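Local coordinates for protein putative methylthioribose-1-phosphate isomerase (Archaeoglobus fulgidus, PDB 1T5O) that probably catalyses the interconversion of 5-methylthioribose 1-phosphate and 5-methylthioribulose 1-phosphate, an isomerase step of methionine salvage, at residues Ala68-Lys74 with Gly108-Val114; Glu28-Val32 with Leu60-Glu64; Arg100-Ala105 with Leu117-Glu121. All coordinates share one frame; numbering follows the deposited sequence.

How the interactions relate
Interaction 2 comes first along the chain. It ties the end of strand 26-29 to the end of helix 47-61 and closes a loop made mostly of helix before either of the others opens. Interaction 1 then joins the start of helix 70-85 to that of helix 111-141. Interaction 3, between helices 92-105 and 111-141, crosses it: residues 100-105 fall inside the loop that interaction 1 closes, and residues 117-121 lie beyond it. The three sites adjoin. Leu73 packs on Ala62, the CG2 methyl of Val114 meets the carbonyl oxygen of Ala105, and Arg63 lies against Leu119. Together they tie the N-terminal three-stranded sheet to the helices that follow it and join those helices to one another.

Interaction 1. Residues Ala68-Lys74 with Gly108-Val114; sequences ADVDELK and GESVEEV
Lys74 NZ spans the two segments, donating to the carbonyl oxygen of Gly108 at 2.6 Å (NZ to O) and also bonding to the carbonyl oxygen of Leu106, just before the second segment. The angle at the Gly108 carbonyl is 140°, and the nitrogen stands 30° away from the carbonyl plane, an off-axis but sound approach. The lysine chain runs extended until its last torsion, where chi4 (-56°) bends the ammonium toward the loop between helices 92-105 and 111-141. On its way to the carbonyl, NZ passes the Val114 CG2 methyl at 3.2 Å, the two side chains crossing at a slant.

Beside this polar tie lies a row of branched aliphatic groups. Val70 turns CG2 into the first turn of helix 111-141, 3.1 Å from Val111 N and 3.5 Å from Val111 CG2, so the fit here is tight. Its CG1 branch, anti to the backbone N, instead faces Val114 CG2 at 4.0 Å. Leu73 and Val114 meet tip to tip, with Leu73 CD2 3.4 Å from Val114 CG1, and the same leucine methyl reaches Val111 CG1 at 3.8 Å. Phe67 adds a further apolar surface against Leu73 and Val111.

Both segments are helix starts with N-caps. Ser110 OG accepts from Glu113 N at 3.2 Å, and Asp69 caps the other helix through Glu72 N, although the position of its oxygen is less certain. The contact thus joins two capped N-terminal ends within the helical part of the fold, away from the predicted substrate site. A lysine held by two loop carbonyls is consistent with a positive charge stabilised by backbone dipoles, while the valines and Leu73 supply the apolar share of the interface.

Interaction 2. Residues Glu28-Val32 with Leu60-Glu64; sequences ECRNV and LAARE
Leu60 makes the apolar part of the contact, forking its two methyls against the backbone that leaves strand 26-29. CD1 rests 3.6 Å from Arg30 O and CD2 3.6 Å from Asn31 O, while CD2 also meets Cys29 CB at 4.1 Å. The placement follows from chi1 (178°), which sets CG opposite the backbone N and carries the isobutyl group out from the end of helix 47-61. Leu60 also touches Leu12, and Cys29 touches Leu14, both of neighbouring strand 12-15.

Strand 26-29 is an outer strand of the three-stranded antiparallel sheet, and a short link leads from it to helix 32-40. Asn31 is the N-cap of that helix: its OD1 accepts from Glu34 N, while Glu34 OE1 in turn accepts from Arg30 N.

The polar share comes from Glu64, near the C-terminal end of helix 47-61, where Leu60 O accepts from both Arg63 N at 2.8 Å and Glu64 N at 2.7 Å. The glutamate chain bends at chi2 (129°) and crosses Val32 at about a right angle. Its OE2 is modelled as accepting from Val32 N, in the first turn of helix 32-40, but this bond is doubtful because the carboxylate crowds the valine. The other oxygen, OE1, is bonded to His76 NE2 of helix 70-85. Replacing Glu64 with an alanine here would probably leave His76 NE2 without this acceptor and take the negative group away from the start of helix 32-40. Val32 also packs against Phe83 and Leu84 of helix 70-85.

Interaction 3. Residues Arg100-Ala105 with Leu117-Glu121; sequences RALNAA and LALRE
The guanidinium of Arg100 and the carboxylate of Glu121 are turned 61° against each other, and neither face nor edge of the guanidinium is squarely presented to the acid. Arg100 NH1 and Glu121 OE2 stand 4.2 Å apart, with the oxygen well out of the guanidinium plane, so no N-H is aimed at it, and any attraction is probably between the charges alone. What touches OE2 is the aliphatic part of the arginine, Arg100 CD lying 3.7 Å from Glu121 OE2. A long, weak ion pair of Arg100 NH2 with Glu51 engages the same guanidinium.

Glu121 reaches helix 92-105 with its stem, CG opposite the backbone N. A bend at chi2 (65°) then turns the carboxylate toward the Arg100 side chain. Glu121 CG comes to 3.3 Å from Arg100 O, and Glu121 CB packs on Ala104 CB at 3.8 Å.

The two segments belong to an antiparallel helical hairpin, linked by a short loop. Their axes approach to 7.9 Å at an angle of 142°, a spacing consistent with the small side chains that face each other.

Nearer the loop, Ala105 CB meets Ala118 CB at 3.6 Å. Leu117 lays its CD1 methyl 3.5 Å from Ala104 O, and its CB sits beside the Ala105 backbone. Helix 47-61 contributes Ala55 and Ile58, which pack against Ala101, and Leu77 of helix 70-85 lies against Ala105.

Interaction 1. Residues Ala68-Lys74 with Gly108-Val114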
ATOM      1  N   ALA A  68      27.497   0.973  46.739  1.00 79.58           N
ATOM      2  CA  ALA A  68      27.781   0.659  48.135  1.00 78.64           C
ATOM      3  C   ALA A  68      26.655   1.235  49.008  1.00 77.99           C
ATOM      4  O   ALA A  68      26.245   0.616  49.999  1.00 77.66           O
ATOM      5  CB  ALA A  68      29.133   1.244  48.544  1.00 78.47           C
ATOM      6  N   ASP A  69      26.153   2.411  48.621  1.00 76.69           N
ATOM      7  CA  ASP A  69      25.073   3.083  49.351  1.00 75.21           C
ATOM      8  C   ASP A  69      23.735   3.147  48.609  1.00 73.52           C
ATOM      9  O   ASP A  69      23.664   3.551  47.449  1.00 72.68           O
ATOM     10  CB  ASP A  69      25.492   4.498  49.737  1.00 75.89           C
ATOM     11  CG  ASP A  69      24.326   5.322  50.232  1.00 77.08           C
ATOM     12  OD1 ASP A  69      23.553   5.825  49.389  1.00 77.56           O
ATOM     13  OD2 ASP A  69      24.163   5.453  51.464  1.00 78.16           O
ATOM     14  N   VAL A  70      22.676   2.774  49.321  1.00 72.02           N
ATOM     15  CA  VAL A  70      21.320   2.734  48.792  1.00 70.45           C
ATOM     16  C   VAL A  70      20.763   4.055  48.270  1.00 69.18           C
ATOM     17  O   VAL A  70      20.284   4.124  47.139  1.00 68.83           O
ATOM     18  CB  VAL A  70      20.346   2.182  49.857  1.00 70.60           C
ATOM     19  CG1 VAL A  70      18.969   1.981  49.252  1.00 70.98           C
ATOM     20  CG2 VAL A  70      20.878   0.869  50.411  1.00 71.24           C
ATOM     21  N   ASP A  71      20.814   5.102  49.083  1.00 67.47           N
ATOM     22  CA  ASP A  71      20.276   6.391  48.659  1.00 65.74           C
ATOM     23  C   ASP A  71      20.876   6.911  47.367  1.00 64.07           C
ATOM     24  O   ASP A  71      20.240   7.674  46.639  1.00 62.69           O
ATOM     25  CB  ASP A  71      20.439   7.417  49.773  1.00 66.95           C
ATOM     26  CG  ASP A  71      19.659   7.039  51.006  1.00 68.12           C
ATOM     27  OD1 ASP A  71      18.572   6.436  50.841  1.00 68.61           O
ATOM     28  OD2 ASP A  71      20.116   7.344  52.129  1.00 69.45           O
ATOM     29  N   GLU A  72      22.105   6.497  47.080  1.00 63.01           N
ATOM     30  CA  GLU A  72      22.771   6.914  45.854  1.00 61.75           C
ATOM     31  C   GLU A  72      22.116   6.121  44.727  1.00 59.44           C
ATOM     32  O   GLU A  72      21.834   6.651  43.647  1.00 58.05           O
ATOM     33  CB  GLU A  72      24.267   6.598  45.938  1.00 63.89           C
ATOM     34  CG  GLU A  72      24.918   7.102  47.225  1.00 66.62           C
ATOM     35  CD  GLU A  72      26.431   7.171  47.138  1.00 67.89           C
ATOM     36  OE1 GLU A  72      27.074   6.130  46.873  1.00 68.96           O
ATOM     37  OE2 GLU A  72      26.975   8.281  47.337  1.00 69.38           O
ATOM     38  N   LEU A  73      21.871   4.845  45.004  1.00 57.50           N
ATOM     39  CA  LEU A  73      21.224   3.957  44.051  1.00 55.86           C
ATOM     40  C   LEU A  73      19.866   4.546  43.687  1.00 55.06           C
ATOM     41  O   LEU A  73      19.582   4.773  42.510  1.00 54.16           O
ATOM     42  CB  LEU A  73      21.040   2.566  44.659  1.00 55.28           C
ATOM     43  CG  LEU A  73      20.192   1.585  43.841  1.00 55.14           C
ATOM     44  CD1 LEU A  73      20.762   1.468  42.433  1.00 54.77           C
ATOM     45  CD2 LEU A  73      20.153   0.229  44.533  1.00 54.22           C
ATOM     46  N   LYS A  74      19.044   4.804  44.704  1.00 53.69           N
ATOM     47  CA  LYS A  74      17.714   5.375  44.505  1.00 53.98           C
ATOM     48  C   LYS A  74      17.728   6.669  43.673  1.00 54.00           C
ATOM     49  O   LYS A  74      16.925   6.839  42.745  1.00 52.58           O
ATOM     50  CB  LYS A  74      17.045   5.660  45.850  1.00 53.72           C
ATOM     51  CG  LYS A  74      16.863   4.451  46.757  1.00 54.49           C
ATOM     52  CD  LYS A  74      15.947   4.811  47.937  1.00 54.55           C
ATOM     53  CE  LYS A  74      15.768   3.643  48.892  1.00 55.30           C
ATOM     54  NZ  LYS A  74      15.261   2.434  48.201  1.00 56.57           N
ATOM     55  N   GLY A 108      12.762  -0.642  48.621  1.00 51.04           N
ATOM     56  CA  GLY A 108      13.835  -1.397  49.239  1.00 53.34           C
ATOM     57  C   GLY A 108      14.612  -0.526  50.219  1.00 55.05           C
ATOM     58  O   GLY A 108      14.679   0.697  50.059  1.00 53.74           O
ATOM     59  N   GLU A 109      15.200  -1.155  51.237  1.00 56.91           N
ATOM     60  CA  GLU A 109      15.963  -0.435  52.249  1.00 59.02           C
ATOM     61  C   GLU A 109      17.460  -0.738  52.199  1.00 58.83           C
ATOM     62  O   GLU A 109      18.231  -0.213  52.996  1.00 59.71           O
ATOM     63  CB  GLU A 109      15.403  -0.747  53.638  1.00 61.23           C
ATOM     64  CG  GLU A 109      14.521   0.357  54.214  1.00 64.90           C
ATOM     65  CD  GLU A 109      15.337   1.507  54.799  1.00 68.05           C
ATOM     66  OE1 GLU A 109      14.736   2.491  55.296  1.00 70.16           O
ATOM     67  OE2 GLU A 109      16.585   1.425  54.769  1.00 69.14           O
ATOM     68  N   SER A 110      17.864  -1.586  51.263  1.00 58.57           N
ATOM     69  CA  SER A 110      19.270  -1.938  51.091  1.00 57.84           C
ATOM     70  C   SER A 110      19.520  -2.031  49.599  1.00 58.37           C
ATOM     71  O   SER A 110      18.574  -2.118  48.813  1.00 58.83           O
ATOM     72  CB  SER A 110      19.584  -3.283  51.739  1.00 57.06           C
ATOM     73  OG  SER A 110      18.970  -4.341  51.036  1.00 54.83           O
ATOM     74  N   VAL A 111      20.787  -2.024  49.205  1.00 57.76           N
ATOM     75  CA  VAL A 111      21.129  -2.098  47.794  1.00 57.58           C
ATOM     76  C   VAL A 111      20.573  -3.372  47.138  1.00 58.24           C
ATOM     77  O   VAL A 111      20.005  -3.292  46.048  1.00 57.66           O
ATOM     78  CB  VAL A 111      22.655  -2.003  47.609  1.00 57.58           C
ATOM     79  CG1 VAL A 111      23.005  -1.724  46.154  1.00 56.28           C
ATOM     80  CG2 VAL A 111      23.198  -0.901  48.506  1.00 57.74           C
ATOM     81  N   GLU A 112      20.717  -4.530  47.793  1.00 58.42           N
ATOM     82  CA  GLU A 112      20.188  -5.785  47.237  1.00 58.73           C
ATOM     83  C   GLU A 112      18.669  -5.721  47.087  1.00 56.85           C
ATOM     84  O   GLU A 112      18.131  -6.034  46.033  1.00 56.95           O
ATOM     85  CB  GLU A 112      20.533  -6.991  48.122  1.00 60.96           C
ATOM     86  CG  GLU A 112      21.815  -7.730  47.741  1.00 64.63           C
ATOM     87  CD  GLU A 112      21.827  -9.177  48.236  1.00 67.22           C
ATOM     88  OE1 GLU A 112      21.211 -10.044  47.575  1.00 68.52           O
ATOM     89  OE2 GLU A 112      22.442  -9.450  49.291  1.00 68.91           O
ATOM     90  N   GLU A 113      17.984  -5.332  48.154  1.00 55.21           N
ATOM     91  CA  GLU A 113      16.533  -5.212  48.124  1.00 54.06           C
ATOM     92  C   GLU A 113      16.058  -4.396  46.918  1.00 52.17           C
ATOM     93  O   GLU A 113      15.204  -4.845  46.155  1.00 50.53           O
ATOM     94  CB  GLU A 113      16.038  -4.554  49.410  1.00 55.31           C
ATOM     95  CG  GLU A 113      15.631  -5.536  50.492  1.00 57.95           C
ATOM     96  CD  GLU A 113      15.788  -4.957  51.883  1.00 59.56           C
ATOM     97  OE1 GLU A 113      15.493  -3.754  52.057  1.00 60.80           O
ATOM     98  OE2 GLU A 113      16.199  -5.707  52.799  1.00 60.27           O
ATOM     99  N   VAL A 114      16.618  -3.200  46.759  1.00 50.11           N
ATOM    100  CA  VAL A 114      16.249  -2.320  45.657  1.00 48.55           C
ATOM    101  C   VAL A 114      16.492  -2.985  44.321  1.00 47.98           C
ATOM    102  O   VAL A 114      15.688  -2.838  43.403  1.00 45.87           O
ATOM    103  CB  VAL A 114      17.013  -0.985  45.716  1.00 47.62           C
ATOM    104  CG1 VAL A 114      16.727  -0.155  44.468  1.00 47.44           C
ATOM    105  CG2 VAL A 114      16.586  -0.216  46.956  1.00 46.22           C
TER

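Interaction 2. Residues Glu28-Val32 with Leu60-Glu64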
ATOM      1  N   GLU A  28      21.617  -7.664  23.612  1.00 47.69           N
ATOM      2  CA  GLU A  28      21.739  -7.433  25.040  1.00 50.17           C
ATOM      3  C   GLU A  28      21.844  -5.946  25.348  1.00 50.44           C
ATOM      4  O   GLU A  28      22.658  -5.236  24.756  1.00 49.97           O
ATOM      5  CB  GLU A  28      22.993  -8.150  25.545  1.00 52.57           C
ATOM      6  CG  GLU A  28      23.515  -7.672  26.882  1.00 57.14           C
ATOM      7  CD  GLU A  28      22.822  -8.339  28.041  1.00 59.04           C
ATOM      8  OE1 GLU A  28      21.575  -8.260  28.106  1.00 60.55           O
ATOM      9  OE2 GLU A  28      23.526  -8.943  28.882  1.00 60.04           O
ATOM     10  N   CYS A  29      20.994  -5.469  26.248  1.00 51.11           N
ATOM     11  CA  CYS A  29      21.063  -4.082  26.667  1.00 52.68           C
ATOM     12  C   CYS A  29      21.749  -4.151  28.017  1.00 53.79           C
ATOM     13  O   CYS A  29      21.208  -4.719  28.965  1.00 53.86           O
ATOM     14  CB  CYS A  29      19.674  -3.465  26.823  1.00 53.00           C
ATOM     15  SG  CYS A  29      18.901  -2.949  25.278  1.00 51.77           S
ATOM     16  N   ARG A  30      22.955  -3.603  28.100  1.00 55.63           N
ATOM     17  CA  ARG A  30      23.694  -3.617  29.356  1.00 56.27           C
ATOM     18  C   ARG A  30      23.650  -2.254  30.034  1.00 55.47           C
ATOM     19  O   ARG A  30      24.158  -2.096  31.143  1.00 55.65           O
ATOM     20  CB  ARG A  30      25.140  -4.096  29.132  1.00 58.28           C
ATOM     21  CG  ARG A  30      25.686  -3.816  27.744  1.00 61.09           C
ATOM     22  CD  ARG A  30      26.834  -4.756  27.367  1.00 63.74           C
ATOM     23  NE  ARG A  30      27.241  -4.558  25.973  1.00 67.11           N
ATOM     24  CZ  ARG A  30      26.486  -4.856  24.914  1.00 68.62           C
ATOM     25  NH1 ARG A  30      25.272  -5.377  25.078  1.00 68.66           N
ATOM     26  NH2 ARG A  30      26.937  -4.619  23.685  1.00 68.59           N
ATOM     27  N   ASN A  31      23.027  -1.276  29.377  1.00 54.08           N
ATOM     28  CA  ASN A  31      22.881   0.054  29.962  1.00 53.86           C
ATOM     29  C   ASN A  31      21.652   0.820  29.470  1.00 54.07           C
ATOM     30  O   ASN A  31      21.035   0.466  28.463  1.00 52.19           O
ATOM     31  CB  ASN A  31      24.149   0.908  29.743  1.00 53.60           C
ATOM     32  CG  ASN A  31      24.347   1.341  28.294  1.00 52.68           C
ATOM     33  OD1 ASN A  31      23.472   1.966  27.690  1.00 52.29           O
ATOM     34  ND2 ASN A  31      25.519   1.032  27.741  1.00 52.13           N
ATOM     35  N   VAL A  32      21.321   1.875  30.205  1.00 54.81           N
ATOM     36  CA  VAL A  32      20.179   2.738  29.919  1.00 56.36           C
ATOM     37  C   VAL A  32      20.115   3.212  28.478  1.00 55.60           C
ATOM     38  O   VAL A  32      19.086   3.090  27.817  1.00 55.33           O
ATOM     39  CB  VAL A  32      20.203   4.036  30.767  1.00 58.33           C
ATOM     40  CG1 VAL A  32      18.777   4.466  31.079  1.00 58.84           C
ATOM     41  CG2 VAL A  32      21.042   3.853  32.024  1.00 60.02           C
ATOM     42  N   LEU A  60      17.542  -2.675  35.138  1.00 39.97           N
ATOM     43  CA  LEU A  60      18.825  -2.517  34.482  1.00 40.46           C
ATOM     44  C   LEU A  60      19.590  -1.354  35.120  1.00 40.98           C
ATOM     45  O   LEU A  60      20.731  -1.502  35.537  1.00 40.92           O
ATOM     46  CB  LEU A  60      18.623  -2.253  32.983  1.00 39.40           C
ATOM     47  CG  LEU A  60      19.870  -2.000  32.121  1.00 39.17           C
ATOM     48  CD1 LEU A  60      20.895  -3.124  32.328  1.00 38.81           C
ATOM     49  CD2 LEU A  60      19.466  -1.911  30.659  1.00 39.29           C
ATOM     50  N   ALA A  61      18.961  -0.195  35.193  1.00 42.69           N
ATOM     51  CA  ALA A  61      19.612   0.975  35.771  1.00 44.92           C
ATOM     52  C   ALA A  61      20.154   0.718  37.180  1.00 47.20           C
ATOM     53  O   ALA A  61      21.173   1.298  37.575  1.00 47.28           O
ATOM     54  CB  ALA A  61      18.645   2.136  35.799  1.00 44.58           C
ATOM     55  N   ALA A  62      19.472  -0.141  37.935  1.00 48.40           N
ATOM     56  CA  ALA A  62      19.880  -0.456  39.300  1.00 50.30           C
ATOM     57  C   ALA A  62      20.996  -1.487  39.365  1.00 51.91           C
ATOM     58  O   ALA A  62      21.552  -1.735  40.435  1.00 49.64           O
ATOM     59  CB  ALA A  62      18.676  -0.953  40.109  1.00 51.02           C
ATOM     60  N   ARG A  63      21.311  -2.093  38.225  1.00 53.89           N
ATOM     61  CA  ARG A  63      22.356  -3.105  38.166  1.00 57.62           C
ATOM     62  C   ARG A  63      23.534  -2.623  37.324  1.00 60.75           C
ATOM     63  O   ARG A  63      24.644  -3.146  37.437  1.00 61.33           O
ATOM     64  CB  ARG A  63      21.792  -4.411  37.586  1.00 56.82           C
ATOM     65  CG  ARG A  63      20.801  -5.131  38.498  1.00 55.69           C
ATOM     66  CD  ARG A  63      20.115  -6.293  37.785  1.00 54.58           C
ATOM     67  NE  ARG A  63      19.421  -7.177  38.719  1.00 54.10           N
ATOM     68  CZ  ARG A  63      18.381  -6.819  39.468  1.00 54.16           C
ATOM     69  NH1 ARG A  63      17.893  -5.584  39.395  1.00 53.26           N
ATOM     70  NH2 ARG A  63      17.842  -7.692  40.309  1.00 53.23           N
ATOM     71  N   GLU A  64      23.277  -1.618  36.491  1.00 64.19           N
ATOM     72  CA  GLU A  64      24.280  -1.027  35.607  1.00 67.93           C
ATOM     73  C   GLU A  64      25.675  -1.220  36.195  1.00 71.00           C
ATOM     74  O   GLU A  64      26.481  -1.990  35.661  1.00 71.48           O
ATOM     75  CB  GLU A  64      23.977   0.457  35.430  1.00 67.97           C
ATOM     76  CG  GLU A  64      24.004   0.935  33.992  1.00 67.91           C
ATOM     77  CD  GLU A  64      22.751   1.708  33.607  1.00 67.86           C
ATOM     78  OE1 GLU A  64      22.358   2.639  34.351  1.00 67.66           O
ATOM     79  OE2 GLU A  64      22.159   1.387  32.553  1.00 67.44           O
TER

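Interaction 3. Residues Arg100-Ala105 with Leu117-Glu121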
ATOM      1  N   ARG A 100       6.035   1.961  37.631  1.00 35.35           N
ATOM      2  CA  ARG A 100       5.713   0.823  38.481  1.00 34.24           C
ATOM      3  C   ARG A 100       6.946   0.126  39.024  1.00 33.65           C
ATOM      4  O   ARG A 100       6.958  -0.340  40.168  1.00 31.31           O
ATOM      5  CB  ARG A 100       4.837  -0.166  37.734  1.00 35.59           C
ATOM      6  CG  ARG A 100       3.389   0.256  37.731  1.00 39.05           C
ATOM      7  CD  ARG A 100       2.531  -0.917  38.127  1.00 42.27           C
ATOM      8  NE  ARG A 100       1.840  -1.444  36.972  1.00 44.52           N
ATOM      9  CZ  ARG A 100       1.037  -2.499  36.998  1.00 45.05           C
ATOM     10  NH1 ARG A 100       0.830  -3.162  38.132  1.00 42.47           N
ATOM     11  NH2 ARG A 100       0.423  -2.867  35.884  1.00 44.27           N
ATOM     12  N   ALA A 101       7.984   0.073  38.200  1.00 33.29           N
ATOM     13  CA  ALA A 101       9.238  -0.558  38.575  1.00 33.84           C
ATOM     14  C   ALA A 101       9.975   0.331  39.578  1.00 34.52           C
ATOM     15  O   ALA A 101      10.527  -0.163  40.558  1.00 35.51           O
ATOM     16  CB  ALA A 101      10.097  -0.801  37.323  1.00 32.62           C
ATOM     17  N   LEU A 102       9.963   1.638  39.332  1.00 35.43           N
ATOM     18  CA  LEU A 102      10.626   2.600  40.214  1.00 36.92           C
ATOM     19  C   LEU A 102       9.967   2.609  41.585  1.00 37.73           C
ATOM     20  O   LEU A 102      10.640   2.524  42.614  1.00 38.42           O
ATOM     21  CB  LEU A 102      10.551   4.010  39.623  1.00 37.84           C
ATOM     22  CG  LEU A 102      11.280   5.106  40.427  1.00 38.43           C
ATOM     23  CD1 LEU A 102      12.763   4.754  40.530  1.00 39.13           C
ATOM     24  CD2 LEU A 102      11.101   6.463  39.757  1.00 37.29           C
ATOM     25  N   ASN A 103       8.642   2.732  41.579  1.00 37.78           N
ATOM     26  CA  ASN A 103       7.837   2.758  42.797  1.00 37.54           C
ATOM     27  C   ASN A 103       8.176   1.545  43.655  1.00 37.04           C
ATOM     28  O   ASN A 103       8.341   1.664  44.865  1.00 37.20           O
ATOM     29  CB  ASN A 103       6.331   2.766  42.426  1.00 37.65           C
ATOM     30  CG  ASN A 103       5.399   2.769  43.652  1.00 38.12           C
ATOM     31  OD1 ASN A 103       4.784   1.747  43.988  1.00 38.84           O
ATOM     32  ND2 ASN A 103       5.293   3.912  44.315  1.00 35.81           N
ATOM     33  N   ALA A 104       8.293   0.379  43.029  1.00 36.43           N
ATOM     34  CA  ALA A 104       8.597  -0.848  43.770  1.00 36.26           C
ATOM     35  C   ALA A 104      10.028  -0.916  44.295  1.00 37.81           C
ATOM     36  O   ALA A 104      10.272  -1.306  45.451  1.00 37.02           O
ATOM     37  CB  ALA A 104       8.320  -2.076  42.896  1.00 34.88           C
ATOM     38  N   ALA A 105      10.972  -0.558  43.437  1.00 37.79           N
ATOM     39  CA  ALA A 105      12.380  -0.613  43.811  1.00 39.05           C
ATOM     40  C   ALA A 105      12.685   0.335  44.970  1.00 40.10           C
ATOM     41  O   ALA A 105      13.378  -0.034  45.914  1.00 39.96           O
ATOM     42  CB  ALA A 105      13.257  -0.273  42.597  1.00 37.73           C
ATOM     43  N   LEU A 117      13.853  -6.004  44.096  1.00 42.80           N
ATOM     44  CA  LEU A 117      12.497  -5.500  43.938  1.00 41.44           C
ATOM     45  C   LEU A 117      12.253  -4.907  42.554  1.00 40.66           C
ATOM     46  O   LEU A 117      11.153  -5.046  42.003  1.00 38.94           O
ATOM     47  CB  LEU A 117      12.177  -4.451  45.003  1.00 42.83           C
ATOM     48  CG  LEU A 117      12.011  -4.993  46.419  1.00 44.89           C
ATOM     49  CD1 LEU A 117      11.596  -3.870  47.353  1.00 44.22           C
ATOM     50  CD2 LEU A 117      10.990  -6.115  46.410  1.00 44.47           C
ATOM     51  N   ALA A 118      13.265  -4.234  42.003  1.00 38.15           N
ATOM     52  CA  ALA A 118      13.126  -3.639  40.679  1.00 36.61           C
ATOM     53  C   ALA A 118      12.882  -4.758  39.683  1.00 35.96           C
ATOM     54  O   ALA A 118      11.871  -4.748  38.981  1.00 34.84           O
ATOM     55  CB  ALA A 118      14.391  -2.854  40.293  1.00 36.56           C
ATOM     56  N   LEU A 119      13.796  -5.726  39.650  1.00 33.66           N
ATOM     57  CA  LEU A 119      13.703  -6.862  38.738  1.00 34.25           C
ATOM     58  C   LEU A 119      12.427  -7.673  38.913  1.00 34.67           C
ATOM     59  O   LEU A 119      11.815  -8.109  37.933  1.00 35.55           O
ATOM     60  CB  LEU A 119      14.914  -7.799  38.909  1.00 33.77           C
ATOM     61  CG  LEU A 119      14.919  -9.063  38.027  1.00 35.01           C
ATOM     62  CD1 LEU A 119      14.650  -8.703  36.554  1.00 33.06           C
ATOM     63  CD2 LEU A 119      16.269  -9.785  38.162  1.00 35.14           C
ATOM     64  N   ARG A 120      12.033  -7.881  40.161  1.00 33.48           N
ATOM     65  CA  ARG A 120      10.837  -8.653  40.457  1.00 35.31           C
ATOM     66  C   ARG A 120       9.543  -7.995  39.922  1.00 33.83           C
ATOM     67  O   ARG A 120       8.660  -8.681  39.402  1.00 32.93           O
ATOM     68  CB  ARG A 120      10.748  -8.869  41.967  1.00 37.97           C
ATOM     69  CG  ARG A 120       9.503  -9.571  42.426  1.00 44.06           C
ATOM     70  CD  ARG A 120       9.683 -10.081  43.849  1.00 50.47           C
ATOM     71  NE  ARG A 120       8.417 -10.468  44.464  1.00 55.21           N
ATOM     72  CZ  ARG A 120       8.316 -10.936  45.705  1.00 59.42           C
ATOM     73  NH1 ARG A 120       9.411 -11.074  46.448  1.00 60.68           N
ATOM     74  NH2 ARG A 120       7.125 -11.249  46.212  1.00 61.35           N
ATOM     75  N   GLU A 121       9.436  -6.676  40.049  1.00 31.74           N
ATOM     76  CA  GLU A 121       8.261  -5.964  39.553  1.00 31.07           C
ATOM     77  C   GLU A 121       8.241  -6.052  38.016  1.00 30.83           C
ATOM     78  O   GLU A 121       7.210  -6.330  37.412  1.00 27.76           O
ATOM     79  CB  GLU A 121       8.306  -4.502  40.008  1.00 32.39           C
ATOM     80  CG  GLU A 121       7.135  -3.624  39.537  1.00 32.38           C
ATOM     81  CD  GLU A 121       5.785  -4.041  40.117  1.00 35.96           C
ATOM     82  OE1 GLU A 121       5.752  -4.960  40.965  1.00 36.81           O
ATOM     83  OE2 GLU A 121       4.745  -3.446  39.728  1.00 38.73           O
TER